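Local coordinates for probable glutaredoxin ssr2061 (PDB 4MJE), which probably reduces low-molecular-weight disulfides and protein disulfides, working as a glutathione-disulfide oxidoreductase of the glutaredoxin family, at residues A[21-26]-A[46-51]; A[37-42]-A[92-97]. The protein carries 1 engineered substitution. One frame throughout, in Å; residues are numbered along the deposited sequence.

Contact 1 of 2, residues A[21-26]-A[46-51]; sequences YTWSTC and YCIDGD
Tyr46 pairs with Tyr21 across two parallel strands, and their side chains run the same way on one face of the sheet. The rings form an edge-to-face (T-shaped) pair, planes 68° apart: CD2 at the edge of Tyr46 stands 3.5 Å above the Tyr21 ring, over its centre. Tyr46 O accepts from Thr22 N, which sits above the carbonyl plane. Cys47 is bridged to Thr22 on the other face, where Thr22 OG1 lies 3.4 Å from Cys47 CA and is hydrogen-bonded to Glu45 OE2. Ile48 N then gives Thr22 O an almost straight bond, 2.9 Å long, nearly along the C=O axis, while CG1 of Ile48 reaches the edge of the Trp23 indole in its plane. Ile48 O, which takes Asp51 N across a type II turn, also receives a weak bond from Trp23 NE1. The Asp49 carboxylate grips Ser24 with both oxygens: OD1 takes Ser24 N at 2.8 Å and OD2 takes Ser24 OG at 2.7 Å, both on syn lone pairs, so two bonds fix its rotation. Asp49 CA lies over the indole face in a CH-pi contact. The contact joins the C-terminal ends of the parallel strands in the beta-alpha-beta unit 18-22, 27-39, 44-47; 21-26 runs on to Cys26, first cysteine of the CxxC, probably redox-active as in relatives, and helix 52-61 covers Tyr21, Trp23 and Ile48.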
loop_
_atom_site.group_PDB
_atom_site.type_symbol
_atom_site.label_atom_id
_atom_site.label_comp_id
_atom_site.label_asym_id
_atom_site.label_seq_id
_atom_site.Cartn_x
_atom_site.Cartn_y
_atom_site.Cartn_z
ATOM N N TYR A 21 -5.216 -1.030 4.236
ATOM C CA TYR A 21 -6.214 -1.301 5.257
ATOM C C TYR A 21 -6.853 -2.667 4.993
ATOM O O TYR A 21 -7.243 -2.978 3.861
ATOM C CB TYR A 21 -7.335 -0.257 5.270
ATOM C CG TYR A 21 -6.968 1.188 5.519
ATOM C CD1 TYR A 21 -7.321 1.825 6.702
ATOM C CD2 TYR A 21 -6.362 1.955 4.526
ATOM C CE1 TYR A 21 -7.040 3.173 6.900
ATOM C CE2 TYR A 21 -6.083 3.293 4.724
ATOM C CZ TYR A 21 -6.424 3.881 5.895
ATOM O OH TYR A 21 -6.171 5.222 6.063
ATOM N N THR A 22 -6.959 -3.481 6.040
ATOM C CA THR A 22 -7.401 -4.858 5.870
ATOM C C THR A 22 -8.285 -5.335 7.019
ATOM O O THR A 22 -8.290 -4.764 8.109
ATOM C CB THR A 22 -6.207 -5.826 5.875
ATOM O OG1 THR A 22 -5.600 -5.770 7.161
ATOM C CG2 THR A 22 -5.177 -5.502 4.827
ATOM N N TRP A 23 -9.012 -6.424 6.747
ATOM C CA TRP A 23 -9.332 -7.398 7.774
ATOM C C TRP A 23 -8.408 -8.592 7.523
ATOM O O TRP A 23 -8.205 -8.998 6.382
ATOM C CB TRP A 23 -10.816 -7.808 7.728
ATOM C CG TRP A 23 -11.703 -6.922 8.530
ATOM C CD1 TRP A 23 -11.418 -5.659 8.966
ATOM C CD2 TRP A 23 -13.029 -7.227 9.001
ATOM N NE1 TRP A 23 -12.480 -5.161 9.685
ATOM C CE2 TRP A 23 -13.477 -6.106 9.721
ATOM C CE3 TRP A 23 -13.878 -8.338 8.876
ATOM C CZ2 TRP A 23 -14.733 -6.063 10.325
ATOM C CZ3 TRP A 23 -15.126 -8.282 9.463
ATOM C CH2 TRP A 23 -15.541 -7.157 10.175
ATOM N N SER A 24 -7.831 -9.124 8.593
ATOM C CA SER A 24 -6.797 -10.151 8.505
ATOM C C SER A 24 -7.260 -11.379 7.744
ATOM O O SER A 24 -6.482 -12.034 7.038
ATOM C CB SER A 24 -6.336 -10.565 9.906
ATOM O OG SER A 24 -7.398 -11.081 10.661
ATOM N N THR A 25 -8.543 -11.703 7.884
ATOM C CA THR A 25 -9.106 -12.941 7.351
ATOM C C THR A 25 -9.978 -12.724 6.110
ATOM O O THR A 25 -10.644 -13.644 5.643
ATOM C CB THR A 25 -9.918 -13.651 8.440
ATOM O OG1 THR A 25 -10.772 -12.691 9.073
ATOM C CG2 THR A 25 -8.992 -14.267 9.489
ATOM N N CYS A 26 -9.971 -11.516 5.571
ATOM C CA CYS A 26 -10.675 -11.257 4.318
ATOM C C CYS A 26 -9.859 -11.804 3.154
ATOM O O CYS A 26 -8.664 -11.519 3.050
ATOM C CB CYS A 26 -10.880 -9.754 4.173
ATOM S SG CYS A 26 -11.286 -9.207 2.471
ATOM N N TYR A 46 -2.790 -1.595 8.082
ATOM C CA TYR A 46 -3.719 -1.185 9.119
ATOM C C TYR A 46 -4.757 -2.304 9.210
ATOM O O TYR A 46 -5.707 -2.342 8.448
ATOM C CB TYR A 46 -4.367 0.142 8.743
ATOM C CG TYR A 46 -3.400 1.242 8.437
ATOM C CD1 TYR A 46 -2.255 1.436 9.206
ATOM C CD2 TYR A 46 -3.624 2.110 7.395
ATOM C CE1 TYR A 46 -1.374 2.467 8.944
ATOM C CE2 TYR A 46 -2.747 3.123 7.124
ATOM C CZ TYR A 46 -1.623 3.308 7.905
ATOM O OH TYR A 46 -0.732 4.327 7.680
ATOM N N CYS A 47 -4.507 -3.267 10.084
ATOM C CA CYS A 47 -5.466 -4.317 10.286
ATOM C C CYS A 47 -6.538 -3.838 11.242
ATOM O O CYS A 47 -6.281 -3.590 12.424
ATOM C CB CYS A 47 -4.778 -5.578 10.781
ATOM S SG CYS A 47 -5.864 -6.929 11.065
ATOM N N ILE A 48 -7.743 -3.697 10.705
ATOM C CA ILE A 48 -8.805 -3.025 11.430
ATOM C C ILE A 48 -9.952 -3.964 11.764
ATOM O O ILE A 48 -11.081 -3.498 11.956
ATOM C CB ILE A 48 -9.284 -1.741 10.676
ATOM C CG1 ILE A 48 -9.845 -2.060 9.288
ATOM C CG2 ILE A 48 -8.117 -0.757 10.537
ATOM C CD1 ILE A 48 -10.574 -0.870 8.616
ATOM N N ASP A 49 -9.657 -5.263 11.914
ATOM C CA ASP A 49 -10.651 -6.249 12.379
ATOM C C ASP A 49 -11.481 -5.678 13.523
ATOM O O ASP A 49 -10.937 -5.299 14.558
ATOM C CB ASP A 49 -9.992 -7.527 12.931
ATOM C CG ASP A 49 -9.206 -8.301 11.909
ATOM O OD1 ASP A 49 -8.877 -7.777 10.837
ATOM O OD2 ASP A 49 -8.911 -9.476 12.197
ATOM N N GLY A 50 -12.794 -5.640 13.342
ATOM C CA GLY A 50 -13.695 -5.247 14.404
ATOM C C GLY A 50 -13.619 -3.786 14.823
ATOM O O GLY A 50 -14.214 -3.405 15.830
ATOM N N ASP A 51 -12.944 -2.956 14.046
ATOM C CA ASP A 51 -12.722 -1.564 14.425
ATOM C C ASP A 51 -13.527 -0.632 13.519
ATOM O O ASP A 51 -13.073 -0.249 12.442
ATOM C CB ASP A 51 -11.218 -1.274 14.392
ATOM C CG ASP A 51 -10.857 -0.016 15.136
ATOM O OD1 ASP A 51 -11.630 0.952 15.054
ATOM O OD2 ASP A 51 -9.796 -0.016 15.789
HETATM O O HOH W 1 -13.477 -2.408 10.418
#

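Contact 2 of 2, residues A[37-42]-A[92-97]; sequences KLKGVE and KLDPLL. Engineered in segment 37-42: Leu38 (natural residue Arg).
A salt bridge laid over a small apolar patch joins the C-terminal end of helix 27-39, and the turn after it, to the short, weakly bonded helix 93-97 near the end of the chain. Lys39 carries most of it. Its CG is anti to the carbonyl carbon and its chain bends at chi2 (-67°) before running extended, which takes the ammonium to Asp94. NZ meets Asp94 OD2 at 2.8 Å, approaching from above the carboxylate plane, and the two side chains cross at about a right angle. Asp94 sets its CG anti to its own carbonyl carbon, bringing the carboxylate to the lysine. The same ammonium has a second acidic partner in Asp88 of helix 81-89, so the two carboxylates share one positive charge and would probably favour its protonated state.

The methylenes of Lys39 do apolar work as well. CG packs 3.9 Å from Leu97 CD1, and CE comes within 4.0 Å of Leu93 CD2. An alanine here would remove the ammonium and the chain beyond CB, and would probably loosen the tie between the helix end and 93-97 and leave Asp94 and Asp88 without their shared positive partner.

Gly40 takes a positive phi (84°) as the chain leaves the helix, a conformation that calls for glycine, and Val41 follows with its CB directed toward helix 93-97. Val41 CG1 lies 4.1 Å from Leu97 CD1, the methyl that also meets Lys39. Both Val41 and Leu97 reach Ile18 of strand 18-22, while Leu93 packs on Ile84 of helix 81-89. In this chain's thioredoxin-type fold, the C-terminal helix 93-97 thus packs on the end of helix 27-39, the connecting helix of the beta-alpha-beta unit, beside strand 18-22.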
loop_
_atom_site.group_PDB
_atom_site.type_symbol
_atom_site.label_atom_id
_atom_site.label_comp_id
_atom_site.label_asym_id
_atom_site.label_seq_id
_atom_site.Cartn_x
_atom_site.Cartn_y
_atom_site.Cartn_z
ATOM N N LYS A 37 3.800 -8.465 -0.432
ATOM C CA LYS A 37 4.872 -9.246 0.148
ATOM C C LYS A 37 5.773 -9.807 -0.951
ATOM O O LYS A 37 6.986 -9.781 -0.822
ATOM C CB LYS A 37 4.318 -10.341 1.063
ATOM C CG LYS A 37 3.699 -9.775 2.320
ATOM C CD LYS A 37 3.097 -10.861 3.149
ATOM C CE LYS A 37 2.604 -10.319 4.475
ATOM N NZ LYS A 37 1.998 -11.428 5.282
ATOM N N LEU A 38 5.208 -10.280 -2.053
ATOM C CA LEU A 38 6.020 -10.863 -3.115
ATOM C C LEU A 38 6.884 -9.800 -3.810
ATOM O O LEU A 38 7.950 -10.119 -4.342
ATOM C CB LEU A 38 5.123 -11.630 -4.089
ATOM C CG LEU A 38 4.540 -12.914 -3.465
ATOM C CD1 LEU A 38 3.451 -13.513 -4.354
ATOM C CD2 LEU A 38 5.618 -13.974 -3.190
ATOM N N LYS A 39 6.436 -8.547 -3.835
ATOM C CA LYS A 39 7.268 -7.451 -4.340
ATOM C C LYS A 39 8.466 -7.136 -3.422
ATOM O O LYS A 39 9.450 -6.540 -3.862
ATOM C CB LYS A 39 6.425 -6.173 -4.549
ATOM C CG LYS A 39 5.326 -6.286 -5.585
ATOM C CD LYS A 39 5.905 -6.448 -6.958
ATOM C CE LYS A 39 4.828 -6.374 -8.013
ATOM N NZ LYS A 39 5.381 -6.577 -9.351
ATOM N N GLY A 40 8.389 -7.486 -2.140
ATOM C CA GLY A 40 9.533 -7.291 -1.252
ATOM C C GLY A 40 9.625 -5.890 -0.670
ATOM O O GLY A 40 10.600 -5.569 0.015
ATOM N N VAL A 41 8.616 -5.065 -0.919
ATOM C CA VAL A 41 8.606 -3.685 -0.448
ATOM C C VAL A 41 8.234 -3.606 1.027
ATOM O O VAL A 41 7.581 -4.486 1.589
ATOM C CB VAL A 41 7.608 -2.845 -1.280
ATOM C CG1 VAL A 41 8.043 -2.821 -2.742
ATOM C CG2 VAL A 41 6.167 -3.388 -1.111
ATOM N N GLU A 42 8.679 -2.530 1.641
ATOM C CA GLU A 42 8.317 -2.213 3.004
ATOM C C GLU A 42 6.960 -1.529 2.986
ATOM O O GLU A 42 6.759 -0.592 2.203
ATOM C CB GLU A 42 9.373 -1.263 3.551
ATOM C CG GLU A 42 9.078 -0.692 4.908
ATOM C CD GLU A 42 9.957 0.502 5.244
ATOM O OE1 GLU A 42 10.538 1.124 4.316
ATOM O OE2 GLU A 42 10.072 0.823 6.446
ATOM N N LYS A 92 2.282 -1.586 -14.542
ATOM C CA LYS A 92 2.279 -0.243 -14.000
ATOM C C LYS A 92 2.423 -0.197 -12.485
ATOM O O LYS A 92 2.438 0.898 -11.915
ATOM C CB LYS A 92 0.984 0.459 -14.383
ATOM C CG LYS A 92 0.841 0.706 -15.863
ATOM C CD LYS A 92 -0.382 1.517 -16.129
ATOM C CE LYS A 92 -0.448 1.950 -17.560
ATOM N NZ LYS A 92 -1.879 2.019 -17.939
ATOM N N LEU A 93 2.537 -1.337 -11.814
ATOM C CA LEU A 93 2.649 -1.307 -10.363
ATOM C C LEU A 93 4.078 -1.025 -9.940
ATOM O O LEU A 93 4.302 -0.180 -9.075
ATOM C CB LEU A 93 2.176 -2.622 -9.747
ATOM C CG LEU A 93 2.173 -2.647 -8.218
ATOM C CD1 LEU A 93 1.368 -1.509 -7.602
ATOM C CD2 LEU A 93 1.625 -3.979 -7.750
ATOM N N ASP A 94 5.046 -1.713 -10.529
ATOM C CA ASP A 94 6.426 -1.508 -10.120
ATOM C C ASP A 94 6.859 -0.017 -10.127
ATOM O O ASP A 94 7.432 0.454 -9.159
ATOM C CB ASP A 94 7.382 -2.378 -10.948
ATOM C CG ASP A 94 7.264 -3.871 -10.621
ATOM O OD1 ASP A 94 7.614 -4.702 -11.491
ATOM O OD2 ASP A 94 6.839 -4.213 -9.512
ATOM N N PRO A 95 6.561 0.750 -11.187
ATOM C CA PRO A 95 6.960 2.166 -11.141
ATOM C C PRO A 95 6.416 2.940 -9.925
ATOM O O PRO A 95 7.066 3.850 -9.416
ATOM C CB PRO A 95 6.372 2.746 -12.438
ATOM C CG PRO A 95 6.212 1.601 -13.339
ATOM C CD PRO A 95 5.952 0.389 -12.476
ATOM N N LEU A 96 5.211 2.586 -9.491
ATOM C CA LEU A 96 4.571 3.279 -8.374
ATOM C C LEU A 96 5.218 2.962 -7.036
ATOM O O LEU A 96 5.150 3.762 -6.103
ATOM C CB LEU A 96 3.087 2.930 -8.308
ATOM C CG LEU A 96 2.236 3.429 -9.480
ATOM C CD1 LEU A 96 0.819 2.907 -9.363
ATOM C CD2 LEU A 96 2.230 4.950 -9.575
ATOM N N LEU A 97 5.831 1.785 -6.933
ATOM C CA LEU A 97 6.462 1.371 -5.684
ATOM C C LEU A 97 7.820 2.002 -5.654
ATOM O O LEU A 97 8.549 1.894 -4.664
ATOM C CB LEU A 97 6.602 -0.144 -5.622
ATOM C CG LEU A 97 5.287 -0.894 -5.767
ATOM C CD1 LEU A 97 5.554 -2.389 -5.932
ATOM C CD2 LEU A 97 4.388 -0.623 -4.563
#

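Overall arrangement
From the N terminus, strand 18-22 leads through 21-26 into helix 27-39, whose end and following turn supply 37-42 before strand 44-47 and residues 46-51. Contact 1 therefore closes the beta-alpha-beta unit, bringing its two parallel strands together at the end where the helix begins. Contact 2 closes a much longer loop, spanning strands 44-47, 70-73 and 76-79 and helices 52-61 and 81-89 before helix 93-97 returns to the far end of helix 27-39. The closures cross, because 37-42 lies between the segments of contact 1 while 92-97 lies beyond both. Their centres are about 21 Å apart, on opposite sides of the chain's centre, so helix 27-39 spans from one to the other.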